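Transcriptional regulator, LysR family (Vibrio cholerae, PDB 3SZP) activates virulence genes as a LysR-type transcription factor, probably by binding promoter DNA through an N-terminal winged helix-turn-helix domain. Local coordinates at residues R10-V13 and S17-S20; G91-S96 and R279-F284; Q198-N201 and E205-V208. All coordinates share one frame; numbering follows the deposited sequence.

From the N terminus, the chain first closes on itself in interaction 1, where a short turn brings the end of helix 3-15 against the start of helix 18-25 in the DNA-binding domain. It then runs through the long helix 59-83 into the LysR substrate-binding domain. There interaction 2 joins strand 91-98, near the start of that domain, to helix 276-287 near the C terminus, closing a loop of 182 residues. Interaction 3, a hairpin between strands 197-200 and 206-209, is nested inside that loop, its centre about 39 Å from the centre of interaction 2. Interaction 1 precedes both, and none of the three crosses another.

Interaction 1: residues R10-V13 and S17-S20; sequences RLVV and SYTS
Val12 and Tyr18 join the first two helices of the winged helix-turn-helix domain, 3-15 and 18-25, just across the turn that links them. The tight part is apolar. Both methyls of Val12 come against the CD1-CE1 side of the Tyr18 ring: Val12 CG1 lies at the ring edge, near its plane, 3.7 Å from Tyr18 CE1, and Val12 CG2 comes within 3.9 Å of Tyr18 CD1. With CG1 anti to the backbone N (chi1 162°), Val12 spreads its two branches so that each reaches this ring side. The CB of Tyr18 points away from helix 3-15, yet the ring returns toward the valine because CG stands beside the backbone N (chi1 -75°). Leu48 and Leu55, from the two strands of the wing, touch both Val12 and Tyr18, and the tyrosine also packs on Ile32, Thr33 and Ile36 of helix 29-43. The pair thus belongs to a small core shared by three helices and the wing.

The other side of the contact is much looser. Ser17 meets Val12 through its backbone alone, with Val12 O lying 3.7 Å from Ser17 N and making no hydrogen bond to it. The side chain of this partly exposed serine turns away from the valine and serves its own helix as N-cap. There Ser17 OG accepts from an amide of the first turn, Ser20 N, at 2.9 Å with an angle of 156° at the hydrogen.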
ATOM      1  N   ARG A  10     -15.829  -0.963  15.621  1.00 31.18           N
ATOM      2  CA  ARG A  10     -17.012  -0.941  14.774  1.00 33.85           C
ATOM      3  C   ARG A  10     -17.064   0.301  13.873  1.00 34.96           C
ATOM      4  O   ARG A  10     -17.373   0.191  12.685  1.00 36.81           O
ATOM      5  CB  ARG A  10     -18.280  -1.018  15.622  1.00 34.70           C
ATOM      6  CG  ARG A  10     -19.567  -0.838  14.818  1.00 37.00           C
ATOM      7  CD  ARG A  10     -20.801  -0.822  15.714  1.00 37.75           C
ATOM      8  NE  ARG A  10     -20.884   0.375  16.554  1.00 36.09           N
ATOM      9  CZ  ARG A  10     -21.629   1.446  16.272  1.00 36.43           C
ATOM     10  NH1 ARG A  10     -22.345   1.495  15.153  1.00 38.07           N
ATOM     11  NH2 ARG A  10     -21.651   2.483  17.104  1.00 34.94           N
ATOM     12  N   LEU A  11     -16.763   1.476  14.432  1.00 31.26           N
ATOM     13  CA  LEU A  11     -16.859   2.726  13.679  1.00 32.85           C
ATOM     14  C   LEU A  11     -15.796   2.786  12.592  1.00 34.21           C
ATOM     15  O   LEU A  11     -16.024   3.327  11.504  1.00 36.47           O
ATOM     16  CB  LEU A  11     -16.712   3.947  14.598  1.00 31.67           C
ATOM     17  CG  LEU A  11     -17.758   4.232  15.674  1.00 30.68           C
ATOM     18  CD1 LEU A  11     -17.429   5.543  16.396  1.00 29.80           C
ATOM     19  CD2 LEU A  11     -19.160   4.284  15.089  1.00 32.27           C
ATOM     20  N   VAL A  12     -14.620   2.254  12.906  1.00 26.84           N
ATOM     21  CA  VAL A  12     -13.541   2.203  11.933  1.00 27.76           C
ATOM     22  C   VAL A  12     -13.968   1.376  10.720  1.00 29.10           C
ATOM     23  O   VAL A  12     -13.728   1.765   9.585  1.00 31.21           O
ATOM     24  CB  VAL A  12     -12.261   1.627  12.556  1.00 25.30           C
ATOM     25  CG1 VAL A  12     -11.298   1.162  11.473  1.00 25.67           C
ATOM     26  CG2 VAL A  12     -11.600   2.672  13.495  1.00 25.24           C
ATOM     27  N   VAL A  13     -14.617   0.245  10.971  1.00 32.17           N
ATOM     28  CA  VAL A  13     -15.077  -0.617   9.888  1.00 33.22           C
ATOM     29  C   VAL A  13     -16.124   0.096   9.044  1.00 35.78           C
ATOM     30  O   VAL A  13     -16.085   0.042   7.823  1.00 37.21           O
ATOM     31  CB  VAL A  13     -15.672  -1.948  10.425  1.00 32.33           C
ATOM     32  CG1 VAL A  13     -16.226  -2.786   9.284  1.00 33.37           C
ATOM     33  CG2 VAL A  13     -14.625  -2.725  11.189  1.00 29.97           C
ATOM     34  N   SER A  17     -11.619   3.649   7.221  1.00 42.27           N
ATOM     35  CA  SER A  17     -10.243   4.068   7.477  1.00 41.19           C
ATOM     36  C   SER A  17     -10.112   4.815   8.810  1.00 41.54           C
ATOM     37  O   SER A  17     -11.110   5.277   9.378  1.00 43.13           O
ATOM     38  CB  SER A  17      -9.721   4.952   6.343  1.00 42.38           C
ATOM     39  OG  SER A  17     -10.190   6.282   6.463  1.00 44.41           O
ATOM     40  N   TYR A  18      -8.880   4.936   9.302  1.00 46.51           N
ATOM     41  CA  TYR A  18      -8.633   5.636  10.556  1.00 46.89           C
ATOM     42  C   TYR A  18      -8.818   7.133  10.382  1.00 48.92           C
ATOM     43  O   TYR A  18      -9.384   7.793  11.248  1.00 49.24           O
ATOM     44  CB  TYR A  18      -7.226   5.364  11.084  1.00 45.54           C
ATOM     45  CG  TYR A  18      -7.008   3.999  11.703  1.00 43.19           C
ATOM     46  CD1 TYR A  18      -8.059   3.129  11.915  1.00 41.52           C
ATOM     47  CD2 TYR A  18      -5.734   3.588  12.079  1.00 42.63           C
ATOM     48  CE1 TYR A  18      -7.845   1.881  12.483  1.00 39.14           C
ATOM     49  CE2 TYR A  18      -5.508   2.348  12.642  1.00 40.98           C
ATOM     50  CZ  TYR A  18      -6.564   1.495  12.843  1.00 39.15           C
ATOM     51  OH  TYR A  18      -6.342   0.249  13.407  1.00 37.68           O
ATOM     52  N   THR A  19      -8.318   7.669   9.268  1.00 39.45           N
ATOM     53  CA  THR A  19      -8.443   9.090   8.963  1.00 40.69           C
ATOM     54  C   THR A  19      -9.917   9.477   8.823  1.00 41.84           C
ATOM     55  O   THR A  19     -10.363  10.491   9.357  1.00 41.97           O
ATOM     56  CB  THR A  19      -7.672   9.479   7.670  1.00 41.11           C
ATOM     57  OG1 THR A  19      -6.257   9.543   7.933  1.00 40.14           O
ATOM     58  CG2 THR A  19      -8.144  10.834   7.141  1.00 42.62           C
ATOM     59  N   SER A  20     -10.669   8.665   8.097  1.00 43.30           N
ATOM     60  CA  SER A  20     -12.088   8.906   7.936  1.00 44.02           C
ATOM     61  C   SER A  20     -12.759   8.890   9.306  1.00 42.75           C
ATOM     62  O   SER A  20     -13.593   9.732   9.620  1.00 42.34           O
ATOM     63  CB  SER A  20     -12.705   7.836   7.039  1.00 44.36           C
ATOM     64  OG  SER A  20     -14.120   7.892   7.112  1.00 44.35           O
TER

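Interaction 2: residues G91-S96 and R279-F284; sequences GRIRIS and RLFIDF
Phe281, on helix 276-287, reaches across to Ile93 and Ile95 of strand 91-98, a helix-on-sheet contact in the periplasmic-binding-protein-like α/β fold of the effector domain. Its CB points at the strand, and CG lies anti to the backbone N (chi1 -179°), which sends the ring toward the strand. At the root of the side chain, Phe281 CB already lies 3.8 Å from Ile93 CD1. The same methyl then rests 3.7 Å from Phe281 CG and an equal distance from Phe281 CD1, so Ile93 meets the CB end of the ring. Further out the partner changes: Phe281 CE1 and CE2 each approach Ile95 CD1 to 3.9 Å. Both isoleucine methyls meet the ring obliquely, but Ile93 crosses the phenylalanine side chain whereas Ile95 comes to meet it from the opposite direction.

No hydrogen bond spans the two segments, and all three touching residues are buried. Phe113 of helix 102-116 meets Phe281 edge-to-face, while Val140 and Phe142 of strand 140-144 also pack on it. Ile122 of the parallel strand 120-127 touches both isoleucines. Arg94, between them in sequence, forms a salt bridge with Glu123 of that same neighbouring strand. The apolar seam thereby ties the C-terminal helix to the first strand of the domain. At the tip of the ring, Phe281 CZ lies just 3.5 Å from Ile95 CD1.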
ATOM      1  N   GLY A  91     -27.487  21.047  27.809  1.00 43.10           N
ATOM      2  CA  GLY A  91     -27.161  20.001  26.863  1.00 43.17           C
ATOM      3  C   GLY A  91     -26.159  20.453  25.810  1.00 42.40           C
ATOM      4  O   GLY A  91     -25.771  21.623  25.740  1.00 41.84           O
ATOM      5  N   ARG A  92     -25.738  19.507  24.982  1.00 71.28           N
ATOM      6  CA  ARG A  92     -24.781  19.791  23.930  1.00 70.42           C
ATOM      7  C   ARG A  92     -25.507  19.980  22.611  1.00 70.77           C
ATOM      8  O   ARG A  92     -26.496  19.315  22.337  1.00 71.56           O
ATOM      9  CB  ARG A  92     -23.781  18.643  23.808  1.00 69.89           C
ATOM     10  CG  ARG A  92     -22.629  18.916  22.856  1.00 68.65           C
ATOM     11  CD  ARG A  92     -22.137  17.617  22.224  1.00 68.45           C
ATOM     12  NE  ARG A  92     -23.195  16.971  21.449  1.00 69.51           N
ATOM     13  CZ  ARG A  92     -23.120  15.740  20.956  1.00 69.87           C
ATOM     14  NH1 ARG A  92     -22.030  15.004  21.153  1.00 69.31           N
ATOM     15  NH2 ARG A  92     -24.140  15.241  20.266  1.00 70.83           N
ATOM     16  N   ILE A  93     -25.024  20.902  21.796  1.00 41.69           N
ATOM     17  CA  ILE A  93     -25.547  21.027  20.450  1.00 41.93           C
ATOM     18  C   ILE A  93     -24.418  20.869  19.430  1.00 40.87           C
ATOM     19  O   ILE A  93     -23.284  21.305  19.646  1.00 39.67           O
ATOM     20  CB  ILE A  93     -26.341  22.337  20.246  1.00 42.22           C
ATOM     21  CG1 ILE A  93     -25.421  23.543  20.136  1.00 41.46           C
ATOM     22  CG2 ILE A  93     -27.337  22.554  21.384  1.00 42.64           C
ATOM     23  CD1 ILE A  93     -26.188  24.865  20.126  1.00 41.32           C
ATOM     24  N   ARG A  94     -24.730  20.218  18.322  1.00 43.83           N
ATOM     25  CA  ARG A  94     -23.717  19.888  17.334  1.00 42.73           C
ATOM     26  C   ARG A  94     -23.932  20.717  16.072  1.00 42.55           C
ATOM     27  O   ARG A  94     -25.010  20.692  15.465  1.00 43.49           O
ATOM     28  CB  ARG A  94     -23.785  18.398  17.031  1.00 43.18           C
ATOM     29  CG  ARG A  94     -22.533  17.826  16.429  1.00 42.13           C
ATOM     30  CD  ARG A  94     -22.580  16.291  16.461  1.00 42.88           C
ATOM     31  NE  ARG A  94     -21.360  15.714  15.917  1.00 42.10           N
ATOM     32  CZ  ARG A  94     -21.269  15.175  14.709  1.00 42.47           C
ATOM     33  NH1 ARG A  94     -22.337  15.140  13.921  1.00 43.50           N
ATOM     34  NH2 ARG A  94     -20.112  14.660  14.294  1.00 42.06           N
ATOM     35  N   ILE A  95     -22.899  21.462  15.694  1.00 31.26           N
ATOM     36  CA  ILE A  95     -22.974  22.404  14.595  1.00 30.92           C
ATOM     37  C   ILE A  95     -21.900  22.114  13.550  1.00 29.64           C
ATOM     38  O   ILE A  95     -20.746  21.836  13.904  1.00 28.32           O
ATOM     39  CB  ILE A  95     -22.760  23.827  15.121  1.00 30.15           C
ATOM     40  CG1 ILE A  95     -23.793  24.142  16.195  1.00 31.90           C
ATOM     41  CG2 ILE A  95     -22.820  24.840  13.983  1.00 29.67           C
ATOM     42  CD1 ILE A  95     -23.556  25.453  16.888  1.00 31.05           C
ATOM     43  N   SER A  96     -22.280  22.174  12.274  1.00 32.86           N
ATOM     44  CA  SER A  96     -21.326  22.114  11.173  1.00 32.10           C
ATOM     45  C   SER A  96     -21.231  23.507  10.551  1.00 31.52           C
ATOM     46  O   SER A  96     -22.236  24.214  10.456  1.00 32.24           O
ATOM     47  CB  SER A  96     -21.772  21.086  10.126  1.00 33.38           C
ATOM     48  OG  SER A  96     -21.054  21.215   8.912  1.00 33.21           O
ATOM     49  N   ARG A 279     -33.619  25.281  19.993  1.00 55.97           N
ATOM     50  CA  ARG A 279     -34.525  26.404  19.739  1.00 54.32           C
ATOM     51  C   ARG A 279     -33.927  27.734  20.193  1.00 52.31           C
ATOM     52  O   ARG A 279     -33.968  28.712  19.464  1.00 50.67           O
ATOM     53  CB  ARG A 279     -35.887  26.194  20.415  1.00 54.83           C
ATOM     54  CG  ARG A 279     -36.771  25.147  19.751  1.00 55.82           C
ATOM     55  CD  ARG A 279     -38.232  25.256  20.223  1.00 55.87           C
ATOM     56  NE  ARG A 279     -38.342  25.307  21.681  1.00 56.57           N
ATOM     57  CZ  ARG A 279     -38.688  24.275  22.444  1.00 58.72           C
ATOM     58  NH1 ARG A 279     -38.978  23.104  21.888  1.00 60.32           N
ATOM     59  NH2 ARG A 279     -38.762  24.414  23.763  1.00 59.28           N
ATOM     60  N   LEU A 280     -33.393  27.767  21.408  1.00 45.44           N
ATOM     61  CA  LEU A 280     -32.716  28.951  21.920  1.00 42.32           C
ATOM     62  C   LEU A 280     -31.576  29.388  20.991  1.00 41.12           C
ATOM     63  O   LEU A 280     -31.416  30.573  20.674  1.00 38.85           O
ATOM     64  CB  LEU A 280     -32.171  28.671  23.321  1.00 41.01           C
ATOM     65  CG  LEU A 280     -33.204  28.521  24.439  1.00 41.32           C
ATOM     66  CD1 LEU A 280     -32.563  28.066  25.752  1.00 39.98           C
ATOM     67  CD2 LEU A 280     -33.972  29.814  24.635  1.00 39.62           C
ATOM     68  N   PHE A 281     -30.777  28.427  20.553  1.00 38.36           N
ATOM     69  CA  PHE A 281     -29.693  28.737  19.642  1.00 37.13           C
ATOM     70  C   PHE A 281     -30.226  29.339  18.346  1.00 37.13           C
ATOM     71  O   PHE A 281     -29.811  30.414  17.921  1.00 35.01           O
ATOM     72  CB  PHE A 281     -28.850  27.492  19.347  1.00 39.09           C
ATOM     73  CG  PHE A 281     -27.694  27.761  18.431  1.00 37.15           C
ATOM     74  CD1 PHE A 281     -26.536  28.361  18.912  1.00 32.27           C
ATOM     75  CD2 PHE A 281     -27.770  27.435  17.082  1.00 38.46           C
ATOM     76  CE1 PHE A 281     -25.463  28.621  18.056  1.00 28.89           C
ATOM     77  CE2 PHE A 281     -26.698  27.686  16.223  1.00 34.78           C
ATOM     78  CZ  PHE A 281     -25.552  28.279  16.713  1.00 30.19           C
ATOM     79  N   ILE A 282     -31.153  28.639  17.717  1.00 38.81           N
ATOM     80  CA  ILE A 282     -31.742  29.112  16.476  1.00 37.74           C
ATOM     81  C   ILE A 282     -32.292  30.540  16.614  1.00 36.56           C
ATOM     82  O   ILE A 282     -32.001  31.406  15.780  1.00 35.55           O
ATOM     83  CB  ILE A 282     -32.855  28.159  16.016  1.00 38.56           C
ATOM     84  CG1 ILE A 282     -32.261  26.807  15.616  1.00 38.84           C
ATOM     85  CG2 ILE A 282     -33.651  28.766  14.855  1.00 37.22           C
ATOM     86  CD1 ILE A 282     -33.328  25.756  15.310  1.00 39.19           C
ATOM     87  N   ASP A 283     -33.081  30.782  17.660  1.00 42.27           N
ATOM     88  CA  ASP A 283     -33.637  32.111  17.909  1.00 40.96           C
ATOM     89  C   ASP A 283     -32.537  33.133  18.172  1.00 39.09           C
ATOM     90  O   ASP A 283     -32.662  34.310  17.827  1.00 38.44           O
ATOM     91  CB  ASP A 283     -34.591  32.089  19.104  1.00 40.93           C
ATOM     92  CG  ASP A 283     -35.959  31.517  18.756  1.00 42.22           C
ATOM     93  OD1 ASP A 283     -36.225  31.288  17.552  1.00 42.58           O
ATOM     94  OD2 ASP A 283     -36.783  31.324  19.689  1.00 42.53           O
ATOM     95  N   PHE A 284     -31.462  32.689  18.805  1.00 39.77           N
ATOM     96  CA  PHE A 284     -30.356  33.583  19.081  1.00 37.24           C
ATOM     97  C   PHE A 284     -29.707  34.050  17.775  1.00 37.32           C
ATOM     98  O   PHE A 284     -29.505  35.246  17.565  1.00 36.33           O
ATOM     99  CB  PHE A 284     -29.324  32.904  19.967  1.00 35.65           C
ATOM    100  CG  PHE A 284     -28.265  33.840  20.493  1.00 32.02           C
ATOM    101  CD1 PHE A 284     -28.495  34.594  21.638  1.00 31.13           C
ATOM    102  CD2 PHE A 284     -27.045  33.964  19.851  1.00 30.30           C
ATOM    103  CE1 PHE A 284     -27.518  35.447  22.134  1.00 30.73           C
ATOM    104  CE2 PHE A 284     -26.071  34.819  20.343  1.00 28.05           C
ATOM    105  CZ  PHE A 284     -26.316  35.566  21.484  1.00 29.26           C
TER

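Interaction 3: residues Q198-N201 and E205-V208; sequences QLTN and ETVV
Strands 198-200 and 206-208 run antiparallel at 165° in a β-hairpin, with Leu199 and Val207 a hydrogen-bonded pair. Leu199 N reaches Val207 O at 2.8 Å; Val207 N returns to Leu199 O at 2.7 Å. Asn201 N to Glu205 O (2.8 Å) adds a backbone bond near the turn. There the Asn201 amide makes two more bonds, to the backbone and the side chain of Glu205. Asn201 CG sits between its own N and carbonyl carbon (chi1 76°), which sets the amide alongside Glu205, its plane turned 70° from the carboxylate. Asn201 OD1 accepts from Glu205 N, above the carbonyl plane, and Asn201 ND2 gives to Glu205 OE1 (3.0 Å) from above the carboxylate. Glu205 OE2 is bonded to His179.

Thr200 and Thr206, a non-hydrogen-bonded pair, lie side by side, Thr200 OG1 touching Thr206 CG2 at 3.5 Å. On their face Gln198, bent at chi2, crosses Val208 obliquely; its OE1, covered here, has no hydrogen-bond partner in the model and lies 3.4 Å from Val208 CG2.

The hairpin is a two-stranded sheet separate from the main sheet. On the other face Leu199 packs on Leu183 and Val207 on Trp257; Thr200 is backbone-bonded to Ser258, before strand 262-268.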
ATOM      1  N   GLN A 198     -14.761  34.433 -11.679  1.00 37.76           N
ATOM      2  CA  GLN A 198     -15.768  34.769 -12.663  1.00 38.28           C
ATOM      3  C   GLN A 198     -16.186  36.220 -12.396  1.00 39.32           C
ATOM      4  O   GLN A 198     -16.923  36.514 -11.452  1.00 39.11           O
ATOM      5  CB  GLN A 198     -16.932  33.788 -12.531  1.00 37.16           C
ATOM      6  CG  GLN A 198     -18.267  34.286 -13.027  1.00 37.61           C
ATOM      7  CD  GLN A 198     -18.390  34.199 -14.532  1.00 38.02           C
ATOM      8  OE1 GLN A 198     -17.639  34.861 -15.264  1.00 39.17           O
ATOM      9  NE2 GLN A 198     -19.317  33.359 -15.013  1.00 38.72           N
ATOM     10  N   LEU A 199     -15.679  37.130 -13.224  1.00 30.98           N
ATOM     11  CA  LEU A 199     -15.772  38.545 -12.920  1.00 31.87           C
ATOM     12  C   LEU A 199     -16.510  39.287 -14.007  1.00 33.17           C
ATOM     13  O   LEU A 199     -16.296  39.041 -15.193  1.00 34.11           O
ATOM     14  CB  LEU A 199     -14.382  39.133 -12.751  1.00 32.52           C
ATOM     15  CG  LEU A 199     -13.464  38.424 -11.761  1.00 31.18           C
ATOM     16  CD1 LEU A 199     -12.008  38.800 -12.017  1.00 32.25           C
ATOM     17  CD2 LEU A 199     -13.882  38.751 -10.341  1.00 29.68           C
ATOM     18  N   THR A 200     -17.364  40.216 -13.593  1.00 33.29           N
ATOM     19  CA  THR A 200     -18.156  41.008 -14.519  1.00 34.41           C
ATOM     20  C   THR A 200     -17.997  42.498 -14.202  1.00 35.20           C
ATOM     21  O   THR A 200     -18.071  42.897 -13.042  1.00 34.57           O
ATOM     22  CB  THR A 200     -19.639  40.612 -14.418  1.00 33.71           C
ATOM     23  OG1 THR A 200     -19.755  39.204 -14.650  1.00 32.62           O
ATOM     24  CG2 THR A 200     -20.493  41.372 -15.441  1.00 34.71           C
ATOM     25  N   ASN A 201     -17.754  43.316 -15.221  1.00 32.78           N
ATOM     26  CA  ASN A 201     -17.644  44.749 -14.983  1.00 33.28           C
ATOM     27  C   ASN A 201     -18.983  45.425 -15.217  1.00 33.58           C
ATOM     28  O   ASN A 201     -19.955  44.750 -15.566  1.00 33.36           O
ATOM     29  CB  ASN A 201     -16.488  45.396 -15.768  1.00 34.42           C
ATOM     30  CG  ASN A 201     -16.791  45.596 -17.252  1.00 35.73           C
ATOM     31  OD1 ASN A 201     -17.910  45.371 -17.723  1.00 35.75           O
ATOM     32  ND2 ASN A 201     -15.774  46.038 -17.995  1.00 36.58           N
ATOM     33  N   GLU A 205     -19.003  43.177 -19.378  1.00 40.55           N
ATOM     34  CA  GLU A 205     -17.925  42.306 -19.779  1.00 40.80           C
ATOM     35  C   GLU A 205     -17.656  41.319 -18.659  1.00 39.53           C
ATOM     36  O   GLU A 205     -17.668  41.681 -17.477  1.00 39.00           O
ATOM     37  CB  GLU A 205     -16.659  43.099 -20.043  1.00 42.15           C
ATOM     38  CG  GLU A 205     -16.645  43.885 -21.317  1.00 43.06           C
ATOM     39  CD  GLU A 205     -15.341  44.624 -21.445  1.00 43.75           C
ATOM     40  OE1 GLU A 205     -15.234  45.736 -20.883  1.00 43.79           O
ATOM     41  OE2 GLU A 205     -14.413  44.072 -22.066  1.00 43.83           O
ATOM     42  N   THR A 206     -17.383  40.076 -19.028  1.00 40.31           N
ATOM     43  CA  THR A 206     -17.106  39.075 -18.027  1.00 38.85           C
ATOM     44  C   THR A 206     -15.842  38.344 -18.369  1.00 39.13           C
ATOM     45  O   THR A 206     -15.621  37.970 -19.514  1.00 39.34           O
ATOM     46  CB  THR A 206     -18.190  38.034 -17.967  1.00 36.98           C
ATOM     47  OG1 THR A 206     -17.981  37.130 -19.053  1.00 36.55           O
ATOM     48  CG2 THR A 206     -19.554  38.693 -18.082  1.00 37.09           C
ATOM     49  N   VAL A 207     -15.034  38.109 -17.348  1.00 35.08           N
ATOM     50  CA  VAL A 207     -13.796  37.392 -17.521  1.00 35.36           C
ATOM     51  C   VAL A 207     -13.814  36.175 -16.607  1.00 33.04           C
ATOM     52  O   VAL A 207     -14.247  36.260 -15.455  1.00 31.82           O
ATOM     53  CB  VAL A 207     -12.599  38.310 -17.226  1.00 37.50           C
ATOM     54  CG1 VAL A 207     -11.330  37.516 -17.066  1.00 37.60           C
ATOM     55  CG2 VAL A 207     -12.441  39.321 -18.346  1.00 39.14           C
ATOM     56  N   VAL A 208     -13.386  35.033 -17.138  1.00 40.51           N
ATOM     57  CA  VAL A 208     -13.204  33.845 -16.319  1.00 38.45           C
ATOM     58  C   VAL A 208     -11.718  33.537 -16.228  1.00 38.95           C
ATOM     59  O   VAL A 208     -11.053  33.336 -17.248  1.00 39.53           O
ATOM     60  CB  VAL A 208     -13.939  32.630 -16.896  1.00 36.78           C
ATOM     61  CG1 VAL A 208     -13.541  31.364 -16.138  1.00 35.18           C
ATOM     62  CG2 VAL A 208     -15.454  32.840 -16.823  1.00 36.30           C
TER